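Local coordinates for cytochrome P450 (Bacillus megaterium, PDB 5L92), which binds steroids such as corticosterone above a heme and oxidises them, probably as a monooxygenase using molecular oxygen, at residues K106-W111 with A355-I360; Q124-L129 with V135-Y140; K385-T390 with G394-L399. All blocks are in the same frame, centred on the assembly; numbering follows the deposited sequence.

Contact 1 lies on the proximal helix 355-372; contacts 2 and 3 lie by the small sheet 131-133/399-401/377-378, with contact 3 about 25 Å from contact 1 between centres. Along the chain, contact 1 opens first, contact 2 falls between its two segments, and contact 3 follows near the C-terminus. Contacts 1 and 2 have centres about 22 Å apart and are joined by helix 112-125, which starts beside the first and ends at the second. Contacts 2 and 3, about 17 Å apart between centres, touch directly where Val-135 packs on Leu-395 and Lys-396, and both rest on helix 247-260. Contact 1 sits by the heme, while contact 3 belongs to the hairpin whose turn reaches the corticosterone pocket.

Contact 1 of 3, residues K106-W111 with A355-I360; sequences KAMKAW and APLARI
Just after the heme-ligating cysteine, Cys-352, the chain of a P450 enters the long L helix, here 355-372, and the first two turns of that helix are met by Met-108 of the short helix 105-109: its side chain packs on Pro-356 and Leu-357, and its carbonyl O borders Ile-360. Met-108 does most of the work. Its CG stands anti to the carbonyl carbon (chi1 -66°), and the chain bends again at chi2, so the thioether lies along the surface of the L helix instead of driving into it. CG comes to 4.2 Å from CB of Pro-356, on the flank of the proline ring. One bond further out, SD settles into the angle of the Leu-357 side chain, 3.9 Å from its CB and 4.0 Å from its CD1, the two side chains crossing obliquely. The last bend, a chi3 of 97°, carries the methyl back toward its own segment, where CE lies 3.6 Å from CD1 of the Trp-111 indole. One helical turn on from Pro-356, CG2 of Ile-360 only just reaches the carbonyl O of Met-108, at 4.5 Å; that oxygen is already held by the backbone N of Trp-111, at 2.9 Å. The side chains meet through apolar contacts and the sulfur alone, and the two segments share no polar bond. The side chain of Leu-357 is about 4 Å from the heme at the nearest atoms, so Met-108 backs a residue beside the cofactor; the neighbouring Ala-358 touches the heme. Around this core, helix 141-151 covers Leu-357 with Val-146 and Ile-150, and it covers Trp-111 as well. Ile-360 turns to Glu-112 and Ile-115 of helix 112-125, so the start of the L helix packs against helices 105-109, 112-125 and 141-151.

Contact 2 of 3, residues Q124-L129 with V135-Y140; sequences QEVEHL and VEHLSY
His-137 lays its imidazole against Val-126, with Leu-129 at the far end, and so ties the type I turn after helix 112-125 to the short helix 134-139, which follows strand 131-133 in the chain, within the helical part of the P450 fold. With CG anti to its carbonyl carbon (chi1 -63°), the histidine reaches out from its helix toward the turn. Its CB is already 3.9 Å from CG1 of Val-126, and the ring then slides beneath that methyl. CG makes the closest approach, 3.6 Å from Val-126 CG1, and ND1 follows at 3.7 Å; CD2 and CE1 lie a little further off. The methyl therefore sits over one face of the imidazole, 16° off the ring normal, in a CH-pi contact. On the opposite face CG of Glu-136 lies 4.3 Å above the ring plane, so each face has an aliphatic carbon over it, both displaced toward the rim and the glutamate's the more distant. At the tip, NE2 meets CD1 of Leu-129 at 4.1 Å, the leucine side chain running at about a right angle to the histidine. Leu-138, next in the chain, turns to Leu-122 and Leu-123 of helix 112-125 and to Met-365 and Leu-369 of helix 355-372. The histidine's helix contains a wider pi-type turn, Tyr-140 N bonding Val-135 O at 3.0 Å. On the other side, Val-126 and Leu-129 are the two ends of one type I beta turn, and the bond that closes it runs from Leu-129 N to Val-126 O over 2.9 Å.

Contact 3 of 3, residues K385-T390 with G394-L399; sequences KPIEST and GLKELL
Two irregular, antiparallel segments meet in a single beta bridge at Pro-386 and Leu-395, a non-hydrogen-bonded pair flanked by two nearly straight bonds, Lys-396 N to Lys-385 O and Ile-387 N to Gly-394 O, each 2.8 Å long. The donor on the Gly-394 carbonyl is tilted 33° from its plane, whereas the one on Lys-385 O comes in almost head-on. Pro-386, which has no N-H to give, fits this position, and its CA adds a CA-H...O contact to Gly-394 O. Beyond the bridge, one water spans Lys-385 N and Glu-397 O, and a second water donates to Ile-387 O and takes only a weak bond from Gly-394 N. Ile-387 folds over the bare glycine backbone: CD1 is 3.5 Å from Gly-394 C, while CG1 packs against CG of Lys-396 at 3.7 Å. On the far flank Lys-385 runs out extended until its NZ forms a salt bridge with OE1 of Glu-397 at 3.3 Å. Glu-397 holds CG between its backbone N and carbonyl carbon (chi1 63°), which swings the carboxylate across to the lysine, and Lys-385 CD rests 3.8 Å from Glu-397 CG. Replacing Glu-397 with an alanine would probably leave the ammonium of Lys-385 without its carboxylate mate and its long chain freer to turn. The two segments form the arms of the C-terminal beta hairpin of the P450 fold, whose turn presents Phe-391 to the corticosterone pocket, as expected of substrate recognition site 6.

Contact 1 of 3, residues K106-W111 with A355-I360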
ATOM      1  N   LYS A 106      14.384   7.973  11.277  1.00 41.88           N
ATOM      2  CA  LYS A 106      15.840   8.046  11.365  1.00 43.69           C
ATOM      3  C   LYS A 106      16.475   6.698  11.050  1.00 44.10           C
ATOM      4  O   LYS A 106      17.517   6.651  10.378  1.00 42.86           O
ATOM      5  CB  LYS A 106      16.260   8.588  12.738  1.00 46.51           C
ATOM      6  CG  LYS A 106      15.823  10.087  12.989  1.00 46.07           C
ATOM      7  CD  LYS A 106      16.663  11.144  12.203  1.00 44.02           C
ATOM      8  CE  LYS A 106      16.149  12.575  12.487  1.00 49.05           C
ATOM      9  NZ  LYS A 106      17.120  13.697  12.141  1.00 52.94           N
ATOM     10  N   ALA A 107      15.825   5.590  11.433  1.00 42.89           N
ATOM     11  CA  ALA A 107      16.337   4.282  11.029  1.00 42.56           C
ATOM     12  C   ALA A 107      16.446   4.193   9.514  1.00 44.10           C
ATOM     13  O   ALA A 107      17.403   3.616   8.974  1.00 43.96           O
ATOM     14  CB  ALA A 107      15.429   3.166  11.570  1.00 42.56           C
ATOM     15  N   MET A 108      15.484   4.782   8.811  1.00 45.38           N
ATOM     16  CA  MET A 108      15.351   4.573   7.379  1.00 46.53           C
ATOM     17  C   MET A 108      16.198   5.530   6.566  1.00 45.08           C
ATOM     18  O   MET A 108      16.486   5.234   5.405  1.00 43.31           O
ATOM     19  CB  MET A 108      13.871   4.689   6.972  1.00 44.90           C
ATOM     20  CG  MET A 108      12.997   3.569   7.564  1.00 42.46           C
ATOM     21  SD  MET A 108      13.368   1.939   6.882  1.00 49.55           S
ATOM     22  CE  MET A 108      14.481   1.214   8.093  1.00 49.66           C
ATOM     23  N   LYS A 109      16.633   6.641   7.159  1.00 47.17           N
ATOM     24  CA  LYS A 109      17.573   7.536   6.484  1.00 51.77           C
ATOM     25  C   LYS A 109      18.909   6.848   6.227  1.00 49.43           C
ATOM     26  O   LYS A 109      19.643   7.230   5.306  1.00 49.43           O
ATOM     27  CB  LYS A 109      17.777   8.802   7.321  1.00 58.98           C
ATOM     28  CG  LYS A 109      18.436   9.953   6.565  1.00 67.91           C
ATOM     29  CD  LYS A 109      18.963  11.033   7.508  1.00 71.73           C
ATOM     30  CE  LYS A 109      19.753  12.085   6.737  1.00 82.39           C
ATOM     31  NZ  LYS A 109      20.551  12.943   7.653  1.00 87.85           N
ATOM     32  N   ALA A 110      19.242   5.840   7.037  1.00 45.72           N
ATOM     33  CA  ALA A 110      20.379   4.975   6.745  1.00 44.45           C
ATOM     34  C   ALA A 110      20.260   4.286   5.393  1.00 43.07           C
ATOM     35  O   ALA A 110      21.276   3.921   4.792  1.00 41.86           O
ATOM     36  CB  ALA A 110      20.513   3.915   7.846  1.00 44.13           C
ATOM     37  N   TRP A 111      19.043   4.060   4.906  1.00 42.16           N
ATOM     38  CA  TRP A 111      18.878   3.350   3.642  1.00 41.34           C
ATOM     39  C   TRP A 111      18.963   4.254   2.417  1.00 39.92           C
ATOM     40  O   TRP A 111      18.965   3.740   1.292  1.00 38.30           O
ATOM     41  CB  TRP A 111      17.538   2.620   3.612  1.00 40.91           C
ATOM     42  CG  TRP A 111      17.510   1.358   4.420  1.00 41.88           C
ATOM     43  CD1 TRP A 111      17.234   1.237   5.755  1.00 43.24           C
ATOM     44  CD2 TRP A 111      17.764   0.037   3.939  1.00 42.05           C
ATOM     45  NE1 TRP A 111      17.312  -0.081   6.128  1.00 43.58           N
ATOM     46  CE2 TRP A 111      17.638  -0.835   5.030  1.00 42.80           C
ATOM     47  CE3 TRP A 111      18.079  -0.491   2.688  1.00 43.08           C
ATOM     48  CZ2 TRP A 111      17.825  -2.205   4.911  1.00 42.49           C
ATOM     49  CZ3 TRP A 111      18.255  -1.846   2.569  1.00 42.97           C
ATOM     50  CH2 TRP A 111      18.133  -2.690   3.676  1.00 43.34           C
ATOM     51  N   ALA A 355       5.666   3.747   6.451  1.00 27.05           N
ATOM     52  CA  ALA A 355       5.491   5.065   5.833  1.00 27.19           C
ATOM     53  C   ALA A 355       6.809   5.807   5.629  1.00 28.31           C
ATOM     54  O   ALA A 355       6.978   6.403   4.551  1.00 27.81           O
ATOM     55  CB  ALA A 355       4.557   5.927   6.660  1.00 27.54           C
ATOM     56  N   PRO A 356       7.754   5.831   6.598  1.00 29.17           N
ATOM     57  CA  PRO A 356       9.032   6.516   6.336  1.00 29.48           C
ATOM     58  C   PRO A 356       9.780   5.927   5.170  1.00 30.54           C
ATOM     59  O   PRO A 356      10.251   6.663   4.290  1.00 31.36           O
ATOM     60  CB  PRO A 356       9.808   6.336   7.656  1.00 32.81           C
ATOM     61  CG  PRO A 356       8.808   6.182   8.684  1.00 32.48           C
ATOM     62  CD  PRO A 356       7.613   5.484   8.034  1.00 29.51           C
ATOM     63  N   LEU A 357       9.877   4.603   5.126  1.00 30.18           N
ATOM     64  CA  LEU A 357      10.526   3.945   4.004  1.00 31.38           C
ATOM     65  C   LEU A 357       9.843   4.299   2.696  1.00 29.64           C
ATOM     66  O   LEU A 357      10.512   4.611   1.710  1.00 27.87           O
ATOM     67  CB  LEU A 357      10.551   2.433   4.215  1.00 30.91           C
ATOM     68  CG  LEU A 357      11.159   1.623   3.085  1.00 32.42           C
ATOM     69  CD1 LEU A 357      12.623   1.999   2.905  1.00 34.67           C
ATOM     70  CD2 LEU A 357      11.033   0.121   3.342  1.00 34.70           C
ATOM     71  N   ALA A 358       8.505   4.236   2.657  1.00 27.97           N
ATOM     72  CA  ALA A 358       7.795   4.537   1.414  1.00 27.63           C
ATOM     73  C   ALA A 358       8.108   5.962   0.935  1.00 27.44           C
ATOM     74  O   ALA A 358       8.454   6.174  -0.226  1.00 26.22           O
ATOM     75  CB  ALA A 358       6.279   4.329   1.609  1.00 26.89           C
ATOM     76  N   ARG A 359       8.071   6.942   1.839  1.00 27.09           N
ATOM     77  CA  ARG A 359       8.351   8.328   1.436  1.00 27.82           C
ATOM     78  C   ARG A 359       9.762   8.501   0.883  1.00 29.20           C
ATOM     79  O   ARG A 359       9.958   9.202  -0.126  1.00 28.11           O
ATOM     80  CB  ARG A 359       8.115   9.248   2.617  1.00 28.77           C
ATOM     81  CG  ARG A 359       6.643   9.375   2.904  1.00 28.25           C
ATOM     82  CD  ARG A 359       6.353   9.943   4.285  1.00 29.52           C
ATOM     83  NE  ARG A 359       5.014  10.541   4.290  1.00 29.30           N
ATOM     84  CZ  ARG A 359       4.163  10.503   5.312  1.00 28.90           C
ATOM     85  NH1 ARG A 359       4.506   9.895   6.437  1.00 30.77           N
ATOM     86  NH2 ARG A 359       2.957  11.077   5.207  1.00 28.63           N
ATOM     87  N   ILE A 360      10.761   7.873   1.518  1.00 30.06           N
ATOM     88  CA  ILE A 360      12.130   8.038   1.057  1.00 32.38           C
ATOM     89  C   ILE A 360      12.385   7.260  -0.236  1.00 30.74           C
ATOM     90  O   ILE A 360      13.062   7.763  -1.145  1.00 30.37           O
ATOM     91  CB  ILE A 360      13.118   7.662   2.182  1.00 37.19           C
ATOM     92  CG1 ILE A 360      14.425   8.399   1.993  1.00 45.84           C
ATOM     93  CG2 ILE A 360      13.447   6.171   2.222  1.00 39.57           C
ATOM     94  CD1 ILE A 360      14.358   9.828   2.491  1.00 59.16           C
TER

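Contact 2 of 3, residues Q124-L129 with V135-Y140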
ATOM      1  N   GLN A 124      20.158   2.729 -15.231  1.00 38.24           N
ATOM      2  CA  GLN A 124      21.228   2.359 -16.160  1.00 40.14           C
ATOM      3  C   GLN A 124      20.822   1.180 -17.027  1.00 39.28           C
ATOM      4  O   GLN A 124      21.147   1.128 -18.223  1.00 39.78           O
ATOM      5  CB  GLN A 124      22.510   2.028 -15.380  1.00 40.72           C
ATOM      6  CG  GLN A 124      23.756   1.880 -16.267  1.00 45.83           C
ATOM      7  CD  GLN A 124      24.008   3.089 -17.193  1.00 55.99           C
ATOM      8  OE1 GLN A 124      24.304   4.198 -16.734  1.00 57.06           O
ATOM      9  NE2 GLN A 124      23.902   2.864 -18.502  1.00 54.30           N
ATOM     10  N   GLU A 125      20.104   0.221 -16.444  1.00 38.44           N
ATOM     11  CA  GLU A 125      19.700  -0.959 -17.188  1.00 38.90           C
ATOM     12  C   GLU A 125      18.773  -0.634 -18.359  1.00 37.03           C
ATOM     13  O   GLU A 125      18.739  -1.385 -19.337  1.00 36.45           O
ATOM     14  CB  GLU A 125      19.061  -1.953 -16.216  1.00 41.27           C
ATOM     15  CG  GLU A 125      20.121  -2.544 -15.277  1.00 47.45           C
ATOM     16  CD  GLU A 125      19.557  -3.551 -14.307  1.00 55.30           C
ATOM     17  OE1 GLU A 125      18.345  -3.837 -14.405  1.00 55.18           O
ATOM     18  OE2 GLU A 125      20.331  -4.056 -13.453  1.00 56.62           O
ATOM     19  N   VAL A 126      18.044   0.474 -18.314  1.00 37.16           N
ATOM     20  CA  VAL A 126      17.162   0.814 -19.422  1.00 38.13           C
ATOM     21  C   VAL A 126      17.596   2.102 -20.121  1.00 39.35           C
ATOM     22  O   VAL A 126      16.836   2.659 -20.917  1.00 38.37           O
ATOM     23  CB  VAL A 126      15.686   0.880 -18.964  1.00 37.32           C
ATOM     24  CG1 VAL A 126      15.186  -0.525 -18.569  1.00 35.51           C
ATOM     25  CG2 VAL A 126      15.505   1.838 -17.813  1.00 35.63           C
ATOM     26  N   GLU A 127      18.832   2.565 -19.854  1.00 40.97           N
ATOM     27  CA  GLU A 127      19.393   3.731 -20.535  1.00 44.48           C
ATOM     28  C   GLU A 127      19.255   3.609 -22.048  1.00 43.19           C
ATOM     29  O   GLU A 127      19.078   4.614 -22.741  1.00 42.67           O
ATOM     30  CB  GLU A 127      20.870   3.902 -20.113  1.00 49.19           C
ATOM     31  CG  GLU A 127      21.618   5.122 -20.654  1.00 60.46           C
ATOM     32  CD  GLU A 127      21.154   6.443 -20.051  1.00 78.33           C
ATOM     33  OE1 GLU A 127      20.583   6.418 -18.935  1.00 75.86           O
ATOM     34  OE2 GLU A 127      21.361   7.506 -20.691  1.00 80.28           O
ATOM     35  N   HIS A 128      19.313   2.383 -22.582  1.00 41.08           N
ATOM     36  CA  HIS A 128      19.236   2.182 -24.032  1.00 40.52           C
ATOM     37  C   HIS A 128      17.823   2.282 -24.617  1.00 39.84           C
ATOM     38  O   HIS A 128      17.693   2.445 -25.838  1.00 39.15           O
ATOM     39  CB  HIS A 128      19.841   0.820 -24.401  1.00 41.28           C
ATOM     40  CG  HIS A 128      19.027  -0.367 -23.962  1.00 41.34           C
ATOM     41  ND1 HIS A 128      19.015  -0.824 -22.663  1.00 41.96           N
ATOM     42  CD2 HIS A 128      18.218  -1.204 -24.658  1.00 41.15           C
ATOM     43  CE1 HIS A 128      18.228  -1.883 -22.568  1.00 40.22           C
ATOM     44  NE2 HIS A 128      17.732  -2.136 -23.765  1.00 41.31           N
ATOM     45  N   LEU A 129      16.765   2.196 -23.807  1.00 38.43           N
ATOM     46  CA  LEU A 129      15.402   2.292 -24.334  1.00 39.76           C
ATOM     47  C   LEU A 129      14.950   3.752 -24.400  1.00 37.94           C
ATOM     48  O   LEU A 129      15.193   4.536 -23.483  1.00 37.42           O
ATOM     49  CB  LEU A 129      14.435   1.477 -23.474  1.00 37.90           C
ATOM     50  CG  LEU A 129      14.777  -0.013 -23.264  1.00 40.63           C
ATOM     51  CD1 LEU A 129      13.813  -0.672 -22.261  1.00 39.99           C
ATOM     52  CD2 LEU A 129      14.779  -0.811 -24.563  1.00 40.55           C
ATOM     53  N   VAL A 135       6.636   1.060 -14.423  1.00 28.74           N
ATOM     54  CA  VAL A 135       6.265   0.046 -13.440  1.00 29.15           C
ATOM     55  C   VAL A 135       7.270  -1.097 -13.474  1.00 28.89           C
ATOM     56  O   VAL A 135       8.008  -1.329 -12.511  1.00 28.70           O
ATOM     57  CB  VAL A 135       4.816  -0.449 -13.678  1.00 29.00           C
ATOM     58  CG1 VAL A 135       4.519  -1.660 -12.819  1.00 28.66           C
ATOM     59  CG2 VAL A 135       3.776   0.658 -13.375  1.00 28.54           C
ATOM     60  N   GLU A 136       7.369  -1.777 -14.612  1.00 29.37           N
ATOM     61  CA  GLU A 136       8.232  -2.946 -14.694  1.00 32.37           C
ATOM     62  C   GLU A 136       9.699  -2.586 -14.433  1.00 33.07           C
ATOM     63  O   GLU A 136      10.409  -3.336 -13.751  1.00 33.28           O
ATOM     64  CB  GLU A 136       8.073  -3.621 -16.056  1.00 35.08           C
ATOM     65  CG  GLU A 136       8.913  -4.915 -16.223  1.00 41.86           C
ATOM     66  CD  GLU A 136       9.005  -5.415 -17.668  1.00 46.69           C
ATOM     67  OE1 GLU A 136       8.008  -5.322 -18.407  1.00 49.88           O
ATOM     68  OE2 GLU A 136      10.088  -5.904 -18.067  1.00 55.93           O
ATOM     69  N   HIS A 137      10.171  -1.437 -14.930  1.00 31.60           N
ATOM     70  CA  HIS A 137      11.614  -1.182 -14.866  1.00 32.33           C
ATOM     71  C   HIS A 137      12.055  -0.376 -13.652  1.00 31.10           C
ATOM     72  O   HIS A 137      13.254  -0.362 -13.356  1.00 32.44           O
ATOM     73  CB  HIS A 137      12.084  -0.492 -16.143  1.00 32.45           C
ATOM     74  CG  HIS A 137      11.897  -1.328 -17.371  1.00 34.76           C
ATOM     75  ND1 HIS A 137      12.393  -2.607 -17.469  1.00 38.41           N
ATOM     76  CD2 HIS A 137      11.313  -1.060 -18.563  1.00 35.89           C
ATOM     77  CE1 HIS A 137      12.097  -3.107 -18.655  1.00 40.06           C
ATOM     78  NE2 HIS A 137      11.447  -2.187 -19.342  1.00 36.98           N
ATOM     79  N   LEU A 138      11.145   0.257 -12.909  1.00 29.81           N
ATOM     80  CA  LEU A 138      11.575   1.224 -11.899  1.00 29.76           C
ATOM     81  C   LEU A 138      10.731   1.154 -10.633  1.00 28.98           C
ATOM     82  O   LEU A 138      11.236   0.795  -9.575  1.00 27.78           O
ATOM     83  CB  LEU A 138      11.543   2.639 -12.482  1.00 29.34           C
ATOM     84  CG  LEU A 138      12.528   2.908 -13.638  1.00 31.25           C
ATOM     85  CD1 LEU A 138      12.251   4.197 -14.341  1.00 30.41           C
ATOM     86  CD2 LEU A 138      13.994   2.882 -13.131  1.00 33.01           C
ATOM     87  N   SER A 139       9.440   1.473 -10.715  1.00 27.61           N
ATOM     88  CA  SER A 139       8.671   1.570  -9.478  1.00 26.92           C
ATOM     89  C   SER A 139       8.435   0.204  -8.832  1.00 25.65           C
ATOM     90  O   SER A 139       8.260   0.137  -7.617  1.00 25.29           O
ATOM     91  CB  SER A 139       7.328   2.256  -9.721  1.00 27.05           C
ATOM     92  OG  SER A 139       6.499   1.418 -10.470  1.00 27.12           O
ATOM     93  N   TYR A 140       8.378  -0.891  -9.610  1.00 26.98           N
ATOM     94  CA  TYR A 140       8.189  -2.207  -8.983  1.00 28.35           C
ATOM     95  C   TYR A 140       9.534  -2.727  -8.433  1.00 28.34           C
ATOM     96  O   TYR A 140       9.638  -3.021  -7.240  1.00 27.93           O
ATOM     97  CB  TYR A 140       7.550  -3.241  -9.948  1.00 28.85           C
ATOM     98  CG  TYR A 140       7.758  -4.634  -9.401  1.00 30.48           C
ATOM     99  CD1 TYR A 140       7.105  -5.029  -8.237  1.00 30.35           C
ATOM    100  CD2 TYR A 140       8.696  -5.500  -9.945  1.00 32.89           C
ATOM    101  CE1 TYR A 140       7.333  -6.249  -7.653  1.00 31.78           C
ATOM    102  CE2 TYR A 140       8.942  -6.765  -9.342  1.00 34.90           C
ATOM    103  CZ  TYR A 140       8.251  -7.119  -8.192  1.00 32.88           C
ATOM    104  OH  TYR A 140       8.462  -8.352  -7.561  1.00 34.08           O
TER

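Contact 3 of 3, residues K385-T390 with G394-L399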
ATOM      1  N   LYS A 385      -4.183   0.720 -17.674  1.00 31.34           N
ATOM      2  CA  LYS A 385      -4.444  -0.656 -17.229  1.00 32.80           C
ATOM      3  C   LYS A 385      -4.461  -0.717 -15.709  1.00 31.73           C
ATOM      4  O   LYS A 385      -3.469  -1.118 -15.085  1.00 30.99           O
ATOM      5  CB  LYS A 385      -3.418  -1.631 -17.804  1.00 34.65           C
ATOM      6  CG  LYS A 385      -3.301  -1.556 -19.315  1.00 36.27           C
ATOM      7  CD  LYS A 385      -2.474  -2.701 -19.822  1.00 39.99           C
ATOM      8  CE  LYS A 385      -2.171  -2.581 -21.283  1.00 43.23           C
ATOM      9  NZ  LYS A 385      -1.040  -3.480 -21.646  1.00 47.51           N
ATOM     10  N   PRO A 386      -5.596  -0.381 -15.088  1.00 31.27           N
ATOM     11  CA  PRO A 386      -5.679  -0.407 -13.625  1.00 31.73           C
ATOM     12  C   PRO A 386      -5.542  -1.813 -13.067  1.00 31.72           C
ATOM     13  O   PRO A 386      -6.067  -2.774 -13.619  1.00 31.35           O
ATOM     14  CB  PRO A 386      -7.069   0.155 -13.329  1.00 32.57           C
ATOM     15  CG  PRO A 386      -7.592   0.669 -14.633  1.00 35.80           C
ATOM     16  CD  PRO A 386      -6.899  -0.082 -15.699  1.00 34.80           C
ATOM     17  N   ILE A 387      -4.861  -1.916 -11.929  1.00 31.60           N
ATOM     18  CA  ILE A 387      -4.791  -3.196 -11.240  1.00 32.06           C
ATOM     19  C   ILE A 387      -6.201  -3.645 -10.853  1.00 32.05           C
ATOM     20  O   ILE A 387      -7.031  -2.842 -10.405  1.00 30.84           O
ATOM     21  CB  ILE A 387      -3.883  -3.081 -10.009  1.00 32.31           C
ATOM     22  CG1 ILE A 387      -2.441  -2.732 -10.442  1.00 30.91           C
ATOM     23  CG2 ILE A 387      -3.910  -4.413  -9.219  1.00 31.81           C
ATOM     24  CD1 ILE A 387      -1.588  -1.958  -9.389  1.00 29.88           C
ATOM     25  N   GLU A 388      -6.474  -4.934 -11.038  1.00 33.48           N
ATOM     26  CA  GLU A 388      -7.766  -5.525 -10.691  1.00 37.77           C
ATOM     27  C   GLU A 388      -7.709  -5.911  -9.217  1.00 34.91           C
ATOM     28  O   GLU A 388      -7.364  -7.038  -8.852  1.00 33.54           O
ATOM     29  CB  GLU A 388      -8.068  -6.711 -11.608  1.00 41.91           C
ATOM     30  CG  GLU A 388      -9.505  -7.180 -11.561  1.00 56.21           C
ATOM     31  CD  GLU A 388      -9.911  -7.944 -12.814  1.00 65.89           C
ATOM     32  OE1 GLU A 388      -9.513  -9.128 -12.946  1.00 59.69           O
ATOM     33  OE2 GLU A 388     -10.622  -7.353 -13.667  1.00 64.38           O
ATOM     34  N   SER A 389      -8.064  -4.963  -8.354  1.00 33.76           N
ATOM     35  CA  SER A 389      -7.889  -5.164  -6.927  1.00 32.65           C
ATOM     36  C   SER A 389      -8.740  -4.151  -6.194  1.00 32.95           C
ATOM     37  O   SER A 389      -8.928  -3.034  -6.669  1.00 31.99           O
ATOM     38  CB  SER A 389      -6.397  -5.010  -6.539  1.00 32.59           C
ATOM     39  OG  SER A 389      -6.189  -4.997  -5.140  1.00 32.79           O
ATOM     40  N   THR A 390      -9.278  -4.555  -5.048  1.00 32.97           N
ATOM     41  CA  THR A 390      -9.836  -3.571  -4.126  1.00 34.75           C
ATOM     42  C   THR A 390      -8.877  -3.253  -2.992  1.00 34.28           C
ATOM     43  O   THR A 390      -9.064  -2.250  -2.311  1.00 34.09           O
ATOM     44  CB  THR A 390     -11.200  -4.027  -3.530  1.00 35.04           C
ATOM     45  OG1 THR A 390     -11.003  -4.994  -2.506  1.00 37.22           O
ATOM     46  CG2 THR A 390     -12.073  -4.612  -4.551  1.00 35.67           C
ATOM     47  N   GLY A 394      -3.797   1.262  -8.462  1.00 26.04           N
ATOM     48  CA  GLY A 394      -2.623   1.603  -9.230  1.00 26.18           C
ATOM     49  C   GLY A 394      -2.749   1.070 -10.628  1.00 28.03           C
ATOM     50  O   GLY A 394      -3.791   0.541 -11.020  1.00 27.67           O
ATOM     51  N   LEU A 395      -1.670   1.224 -11.375  1.00 27.83           N
ATOM     52  CA  LEU A 395      -1.601   0.755 -12.747  1.00 28.75           C
ATOM     53  C   LEU A 395      -0.658  -0.431 -12.869  1.00 29.07           C
ATOM     54  O   LEU A 395       0.352  -0.509 -12.187  1.00 27.82           O
ATOM     55  CB  LEU A 395      -1.141   1.879 -13.654  1.00 26.80           C
ATOM     56  CG  LEU A 395      -2.017   3.117 -13.555  1.00 28.00           C
ATOM     57  CD1 LEU A 395      -1.411   4.195 -14.430  1.00 29.36           C
ATOM     58  CD2 LEU A 395      -3.473   2.825 -13.985  1.00 30.03           C
ATOM     59  N   LYS A 396      -0.977  -1.323 -13.796  1.00 29.81           N
ATOM     60  CA  LYS A 396      -0.142  -2.488 -14.051  1.00 31.23           C
ATOM     61  C   LYS A 396       1.064  -2.167 -14.924  1.00 30.22           C
ATOM     62  O   LYS A 396       2.075  -2.883 -14.863  1.00 28.78           O
ATOM     63  CB  LYS A 396      -0.979  -3.568 -14.720  1.00 33.63           C
ATOM     64  CG  LYS A 396      -2.241  -3.974 -13.877  1.00 35.11           C
ATOM     65  CD  LYS A 396      -3.250  -4.775 -14.674  1.00 41.51           C
ATOM     66  CE  LYS A 396      -2.629  -5.994 -15.312  1.00 47.66           C
ATOM     67  NZ  LYS A 396      -1.803  -6.781 -14.348  1.00 52.12           N
ATOM     68  N   GLU A 397       0.958  -1.135 -15.762  1.00 30.39           N
ATOM     69  CA  GLU A 397       2.057  -0.673 -16.595  1.00 30.34           C
ATOM     70  C   GLU A 397       1.888   0.834 -16.787  1.00 29.64           C
ATOM     71  O   GLU A 397       0.810   1.385 -16.572  1.00 28.59           O
ATOM     72  CB  GLU A 397       2.116  -1.426 -17.939  1.00 33.22           C
ATOM     73  CG  GLU A 397       0.906  -1.257 -18.873  1.00 39.29           C
ATOM     74  CD  GLU A 397       1.282  -1.445 -20.381  1.00 44.75           C
ATOM     75  OE1 GLU A 397       1.913  -2.476 -20.723  1.00 41.69           O
ATOM     76  OE2 GLU A 397       0.968  -0.538 -21.208  1.00 39.74           O
ATOM     77  N   LEU A 398       2.975   1.509 -17.161  1.00 28.76           N
ATOM     78  CA  LEU A 398       2.904   2.953 -17.392  1.00 27.77           C
ATOM     79  C   LEU A 398       4.014   3.318 -18.384  1.00 27.96           C
ATOM     80  O   LEU A 398       5.144   3.627 -17.993  1.00 28.01           O
ATOM     81  CB  LEU A 398       3.011   3.702 -16.072  1.00 28.66           C
ATOM     82  CG  LEU A 398       3.001   5.235 -16.084  1.00 27.89           C
ATOM     83  CD1 LEU A 398       1.879   5.783 -16.857  1.00 28.57           C
ATOM     84  CD2 LEU A 398       2.896   5.763 -14.695  1.00 26.51           C
ATOM     85  N   LEU A 399       3.685   3.246 -19.674  1.00 27.69           N
ATOM     86  CA  LEU A 399       4.692   3.428 -20.714  1.00 28.87           C
ATOM     87  C   LEU A 399       4.945   4.905 -20.937  1.00 29.38           C
ATOM     88  O   LEU A 399       4.020   5.669 -21.248  1.00 28.02           O
ATOM     89  CB  LEU A 399       4.283   2.750 -22.017  1.00 29.45           C
ATOM     90  CG  LEU A 399       4.021   1.250 -21.846  1.00 32.61           C
ATOM     91  CD1 LEU A 399       3.681   0.587 -23.181  1.00 33.84           C
ATOM     92  CD2 LEU A 399       5.192   0.566 -21.174  1.00 32.48           C
TER
HETATM   93  O   HOH W   1      -1.762   2.158 -17.336  1.00 29.32           O
HETATM   94  O   HOH W   2      -6.375  -0.867  -8.610  1.00 28.54           O